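Local coordinates for putative antitoxin VapB45 (Mycobacterium tuberculosis, PDB 5AF3), which is possibly the antitoxin component of a type II toxin-antitoxin system, paired with the toxin VapC45, at residues 198-212 with 225-237. Sequence-based numbering, arbitrary orientation.
Sequences FDGSGVRVADVLGPL and YGVTPDQLRDALD
Tyr-225 packs against Val-208 and Pro-211 of helix 206-212, and its side chain can be followed outward from the backbone. CB and CG both rest on Val-208 CG1, each at 3.7 Å, and CD2 stays near the same methyl. Further along the ring, CD1 meets Val-203 CG1 at 3.8 Å, while CE2 approaches Pro-211 CG. CE1 and CZ lie beside the carbonyl O of Asp-207, both at 3.7 Å. At the tip, OH touches Pro-211 CG and shares a water with that same carbonyl O. On the backbone, the Tyr-225 carbonyl O accepts a hydrogen bond of 3.2 Å from Ser-201 OG, which arrives almost in line with the C=O (164°).

Phe-198 is buried against Val-227 and helix 229-236. Val-227 CG1 sits over one ring face in a CH-pi contact, 3.7 Å from the centroid, and Val-205 CG2 packs on the opposite face. Phe-198 CZ touches Ala-235 CB at 3.6 Å. With CG anti to its carbonyl carbon (chi1 -82°), Leu-232 sends CD2 to Val-208 CG2, 3.5 Å away. Val-221 of helix 218-225 also packs on Leu-232, so three helices of this HTH-clan region share one core.

Helices 206-212 and 229-236 cross at about 100°. The segments are held mostly by apolar contact; the direct hydrogen bond and the water bridge both involve Tyr-225.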
loop_
_atom_site.group_PDB
_atom_site.type_symbol
_atom_site.label_atom_id
_atom_site.label_comp_id
_atom_site.label_asym_id
_atom_site.label_seq_id
_atom_site.Cartn_x
_atom_site.Cartn_y
_atom_site.Cartn_z
ATOM N N PHE A 198 -15.093 6.255 -0.619
ATOM C CA PHE A 198 -15.520 5.875 0.699
ATOM C C PHE A 198 -16.959 5.355 0.525
ATOM O O PHE A 198 -17.840 6.091 0.084
ATOM C CB PHE A 198 -15.490 7.094 1.631
ATOM C CG PHE A 198 -14.096 7.606 1.924
ATOM C CD1 PHE A 198 -13.331 7.002 2.916
ATOM C CD2 PHE A 198 -13.592 8.722 1.251
ATOM C CE1 PHE A 198 -12.023 7.516 3.243
ATOM C CE2 PHE A 198 -12.297 9.219 1.526
ATOM C CZ PHE A 198 -11.512 8.613 2.507
ATOM N N ASP A 199 -17.174 4.068 0.819
ATOM C CA ASP A 199 -18.520 3.456 0.674
ATOM C C ASP A 199 -19.541 4.276 1.500
ATOM O O ASP A 199 -20.699 4.436 1.103
ATOM C CB ASP A 199 -18.476 2.017 1.187
ATOM C CG ASP A 199 -19.770 1.241 0.921
ATOM O OD1 ASP A 199 -20.416 1.472 -0.135
ATOM O OD2 ASP A 199 -20.065 0.363 1.759
ATOM N N GLY A 200 -19.091 4.773 2.648
ATOM C CA GLY A 200 -19.963 5.420 3.622
ATOM C C GLY A 200 -20.457 6.807 3.243
ATOM O O GLY A 200 -21.519 7.234 3.715
ATOM N N SER A 201 -19.709 7.525 2.409
ATOM C CA SER A 201 -20.173 8.863 1.938
ATOM C C SER A 201 -20.245 9.031 0.416
ATOM O O SER A 201 -20.725 10.055 -0.066
ATOM C CB SER A 201 -19.237 9.924 2.525
ATOM O OG SER A 201 -17.942 9.787 1.934
ATOM N N GLY A 202 -19.730 8.050 -0.347
ATOM C CA GLY A 202 -19.668 8.138 -1.805
ATOM C C GLY A 202 -18.641 9.123 -2.347
ATOM O O GLY A 202 -18.599 9.396 -3.556
ATOM N N VAL A 203 -17.762 9.623 -1.457
ATOM C CA VAL A 203 -16.693 10.555 -1.865
ATOM C C VAL A 203 -15.454 9.842 -2.407
ATOM O O VAL A 203 -15.025 8.875 -1.823
ATOM C CB VAL A 203 -16.269 11.459 -0.666
ATOM C CG1 VAL A 203 -15.021 12.327 -1.005
ATOM C CG2 VAL A 203 -17.472 12.301 -0.208
ATOM N N ARG A 204 -14.927 10.346 -3.524
ATOM C CA ARG A 204 -13.683 9.831 -4.111
ATOM C C ARG A 204 -12.554 10.085 -3.134
ATOM O O ARG A 204 -12.376 11.218 -2.662
ATOM C CB ARG A 204 -13.423 10.489 -5.444
ATOM C CG ARG A 204 -14.361 10.005 -6.559
ATOM C CD ARG A 204 -13.976 10.579 -7.924
ATOM N NE ARG A 204 -13.302 11.856 -7.737
ATOM C CZ ARG A 204 -12.516 12.439 -8.629
ATOM N NH1 ARG A 204 -12.335 11.870 -9.822
ATOM N NH2 ARG A 204 -11.929 13.604 -8.334
ATOM N N VAL A 205 -11.798 9.027 -2.823
ATOM C CA VAL A 205 -10.585 9.170 -2.045
ATOM C C VAL A 205 -9.760 10.329 -2.595
ATOM O O VAL A 205 -9.198 11.118 -1.825
ATOM C CB VAL A 205 -9.750 7.863 -2.021
ATOM C CG1 VAL A 205 -8.331 8.139 -1.402
ATOM C CG2 VAL A 205 -10.476 6.811 -1.206
ATOM N N ALA A 206 -9.682 10.464 -3.919
ATOM C CA ALA A 206 -8.872 11.519 -4.532
ATOM C C ALA A 206 -9.292 12.916 -4.033
ATOM O O ALA A 206 -8.461 13.822 -3.930
ATOM C CB ALA A 206 -8.928 11.430 -6.054
ATOM N N ASP A 207 -10.569 13.072 -3.671
ATOM C CA ASP A 207 -11.076 14.411 -3.337
ATOM C C ASP A 207 -10.756 14.867 -1.905
ATOM O O ASP A 207 -10.927 16.067 -1.570
ATOM C CB ASP A 207 -12.584 14.520 -3.658
ATOM C CG ASP A 207 -12.852 14.534 -5.159
ATOM O OD1 ASP A 207 -11.962 14.983 -5.908
ATOM O OD2 ASP A 207 -13.932 14.079 -5.605
ATOM N N VAL A 208 -10.231 13.959 -1.075
ATOM C CA VAL A 208 -9.834 14.390 0.267
ATOM C C VAL A 208 -8.354 14.780 0.319
ATOM O O VAL A 208 -7.892 15.369 1.307
ATOM C CB VAL A 208 -10.246 13.383 1.356
ATOM C CG1 VAL A 208 -11.783 13.112 1.281
ATOM C CG2 VAL A 208 -9.403 12.081 1.302
ATOM N N LEU A 209 -7.616 14.445 -0.737
ATOM C CA LEU A 209 -6.130 14.614 -0.727
ATOM C C LEU A 209 -5.707 16.071 -0.861
ATOM O O LEU A 209 -4.810 16.541 -0.153
ATOM C CB LEU A 209 -5.464 13.761 -1.825
ATOM C CG LEU A 209 -5.712 12.246 -1.697
ATOM C CD1 LEU A 209 -4.944 11.422 -2.716
ATOM C CD2 LEU A 209 -5.374 11.772 -0.284
ATOM N N GLY A 210 -6.364 16.785 -1.772
ATOM C CA GLY A 210 -6.045 18.188 -2.010
ATOM C C GLY A 210 -6.183 19.011 -0.726
ATOM O O GLY A 210 -5.251 19.708 -0.329
ATOM N N PRO A 211 -7.351 18.938 -0.070
ATOM C CA PRO A 211 -7.564 19.672 1.175
ATOM C C PRO A 211 -6.519 19.338 2.277
ATOM O O PRO A 211 -6.028 20.245 2.956
ATOM C CB PRO A 211 -8.974 19.231 1.596
ATOM C CG PRO A 211 -9.622 18.828 0.309
ATOM C CD PRO A 211 -8.572 18.221 -0.493
ATOM N N LEU A 212 -6.188 18.055 2.446
ATOM C CA LEU A 212 -5.178 17.659 3.455
ATOM C C LEU A 212 -3.809 18.208 3.066
ATOM O O LEU A 212 -3.096 18.776 3.899
ATOM C CB LEU A 212 -5.110 16.144 3.593
ATOM C CG LEU A 212 -6.246 15.471 4.330
ATOM C CD1 LEU A 212 -6.123 13.950 4.239
ATOM C CD2 LEU A 212 -6.327 15.972 5.818
ATOM N N TYR A 225 -16.128 15.931 4.384
ATOM C CA TYR A 225 -16.242 14.854 3.386
ATOM C C TYR A 225 -16.989 13.608 3.888
ATOM O O TYR A 225 -17.074 12.591 3.190
ATOM C CB TYR A 225 -14.865 14.508 2.766
ATOM C CG TYR A 225 -14.384 15.658 1.891
ATOM C CD1 TYR A 225 -14.735 15.741 0.542
ATOM C CD2 TYR A 225 -13.628 16.702 2.440
ATOM C CE1 TYR A 225 -14.331 16.834 -0.259
ATOM C CE2 TYR A 225 -13.237 17.781 1.664
ATOM C CZ TYR A 225 -13.563 17.839 0.309
ATOM O OH TYR A 225 -13.164 18.954 -0.428
ATOM N N GLY A 226 -17.520 13.703 5.104
ATOM C CA GLY A 226 -18.470 12.693 5.617
ATOM C C GLY A 226 -17.829 11.388 6.040
ATOM O O GLY A 226 -18.416 10.321 5.879
ATOM N N VAL A 227 -16.601 11.478 6.544
ATOM C CA VAL A 227 -15.873 10.301 7.015
ATOM C C VAL A 227 -15.337 10.685 8.377
ATOM O O VAL A 227 -15.600 11.788 8.870
ATOM C CB VAL A 227 -14.681 9.909 6.069
ATOM C CG1 VAL A 227 -15.191 9.278 4.806
ATOM C CG2 VAL A 227 -13.826 11.104 5.740
ATOM N N THR A 228 -14.577 9.777 8.979
ATOM C CA THR A 228 -13.985 10.019 10.266
ATOM C C THR A 228 -12.490 10.335 10.065
ATOM O O THR A 228 -11.950 10.013 8.997
ATOM C CB THR A 228 -14.254 8.782 11.150
ATOM O OG1 THR A 228 -14.258 9.152 12.532
ATOM C CG2 THR A 228 -13.240 7.762 10.909
ATOM N N PRO A 229 -11.824 11.024 11.041
ATOM C CA PRO A 229 -10.365 11.212 10.952
ATOM C C PRO A 229 -9.580 9.917 10.842
ATOM O O PRO A 229 -8.628 9.845 10.045
ATOM C CB PRO A 229 -10.025 11.977 12.251
ATOM C CG PRO A 229 -11.260 12.735 12.545
ATOM C CD PRO A 229 -12.376 11.759 12.207
ATOM N N ASP A 230 -9.969 8.895 11.607
ATOM C CA ASP A 230 -9.303 7.586 11.513
ATOM C C ASP A 230 -9.419 6.975 10.117
ATOM O O ASP A 230 -8.446 6.430 9.585
ATOM C CB ASP A 230 -9.844 6.624 12.559
ATOM C CG ASP A 230 -9.236 6.865 13.944
ATOM O OD1 ASP A 230 -8.270 7.662 14.063
ATOM O OD2 ASP A 230 -9.726 6.251 14.906
ATOM N N GLN A 231 -10.603 7.075 9.529
ATOM C CA GLN A 231 -10.821 6.648 8.144
ATOM C C GLN A 231 -9.954 7.419 7.146
ATOM O O GLN A 231 -9.424 6.826 6.184
ATOM C CB GLN A 231 -12.293 6.777 7.762
ATOM C CG GLN A 231 -13.168 5.706 8.385
ATOM C CD GLN A 231 -14.616 5.917 8.073
ATOM O OE1 GLN A 231 -15.096 7.065 7.996
ATOM N NE2 GLN A 231 -15.337 4.816 7.882
ATOM N N LEU A 232 -9.793 8.723 7.360
ATOM C CA LEU A 232 -8.904 9.500 6.498
ATOM C C LEU A 232 -7.464 9.013 6.596
ATOM O O LEU A 232 -6.788 8.922 5.579
ATOM C CB LEU A 232 -8.920 10.988 6.834
ATOM C CG LEU A 232 -9.998 11.886 6.310
ATOM C CD1 LEU A 232 -9.726 13.312 6.833
ATOM C CD2 LEU A 232 -10.138 11.833 4.738
ATOM N N ARG A 233 -6.979 8.772 7.823
ATOM C CA ARG A 233 -5.603 8.282 7.992
ATOM C C ARG A 233 -5.432 6.955 7.254
ATOM O O ARG A 233 -4.422 6.745 6.538
ATOM C CB ARG A 233 -5.232 8.143 9.472
ATOM C CG ARG A 233 -4.949 9.477 10.167
ATOM C CD ARG A 233 -4.979 9.346 11.721
ATOM N NE ARG A 233 -5.194 10.659 12.302
ATOM C CZ ARG A 233 -6.264 11.045 12.992
ATOM N NH1 ARG A 233 -7.257 10.205 13.295
ATOM N NH2 ARG A 233 -6.316 12.294 13.419
ATOM N N ASP A 234 -6.429 6.072 7.408
ATOM C CA ASP A 234 -6.460 4.794 6.677
ATOM C C ASP A 234 -6.406 4.971 5.164
ATOM O O ASP A 234 -5.659 4.279 4.462
ATOM C CB ASP A 234 -7.717 4.002 7.079
ATOM C CG ASP A 234 -7.644 3.476 8.485
ATOM O OD1 ASP A 234 -6.557 3.566 9.108
ATOM O OD2 ASP A 234 -8.681 2.986 8.976
ATOM N N ALA A 235 -7.181 5.902 4.631
ATOM C CA ALA A 235 -7.134 6.156 3.188
ATOM C C ALA A 235 -5.762 6.662 2.754
ATOM O O ALA A 235 -5.238 6.228 1.752
ATOM C CB ALA A 235 -8.235 7.148 2.747
ATOM N N LEU A 236 -5.186 7.591 3.517
ATOM C CA LEU A 236 -3.961 8.213 3.133
ATOM C C LEU A 236 -2.839 7.202 2.976
ATOM O O LEU A 236 -2.032 7.304 2.058
ATOM C CB LEU A 236 -3.605 9.252 4.209
ATOM C CG LEU A 236 -2.682 10.413 3.947
ATOM C CD1 LEU A 236 -3.152 11.280 2.767
ATOM C CD2 LEU A 236 -2.609 11.217 5.295
ATOM N N ASP A 237 -2.813 6.246 3.906
ATOM C CA ASP A 237 -1.739 5.259 4.145
ATOM C C ASP A 237 -1.943 3.932 3.436
ATOM O O ASP A 237 -1.154 3.003 3.619
ATOM C CB ASP A 237 -1.623 4.972 5.671
ATOM C CG ASP A 237 -1.269 6.220 6.513
ATOM O OD1 ASP A 237 -0.556 7.095 6.008
ATOM O OD2 ASP A 237 -1.701 6.312 7.686
HETATM O O HOH W 1 -11.835 18.364 -2.850
#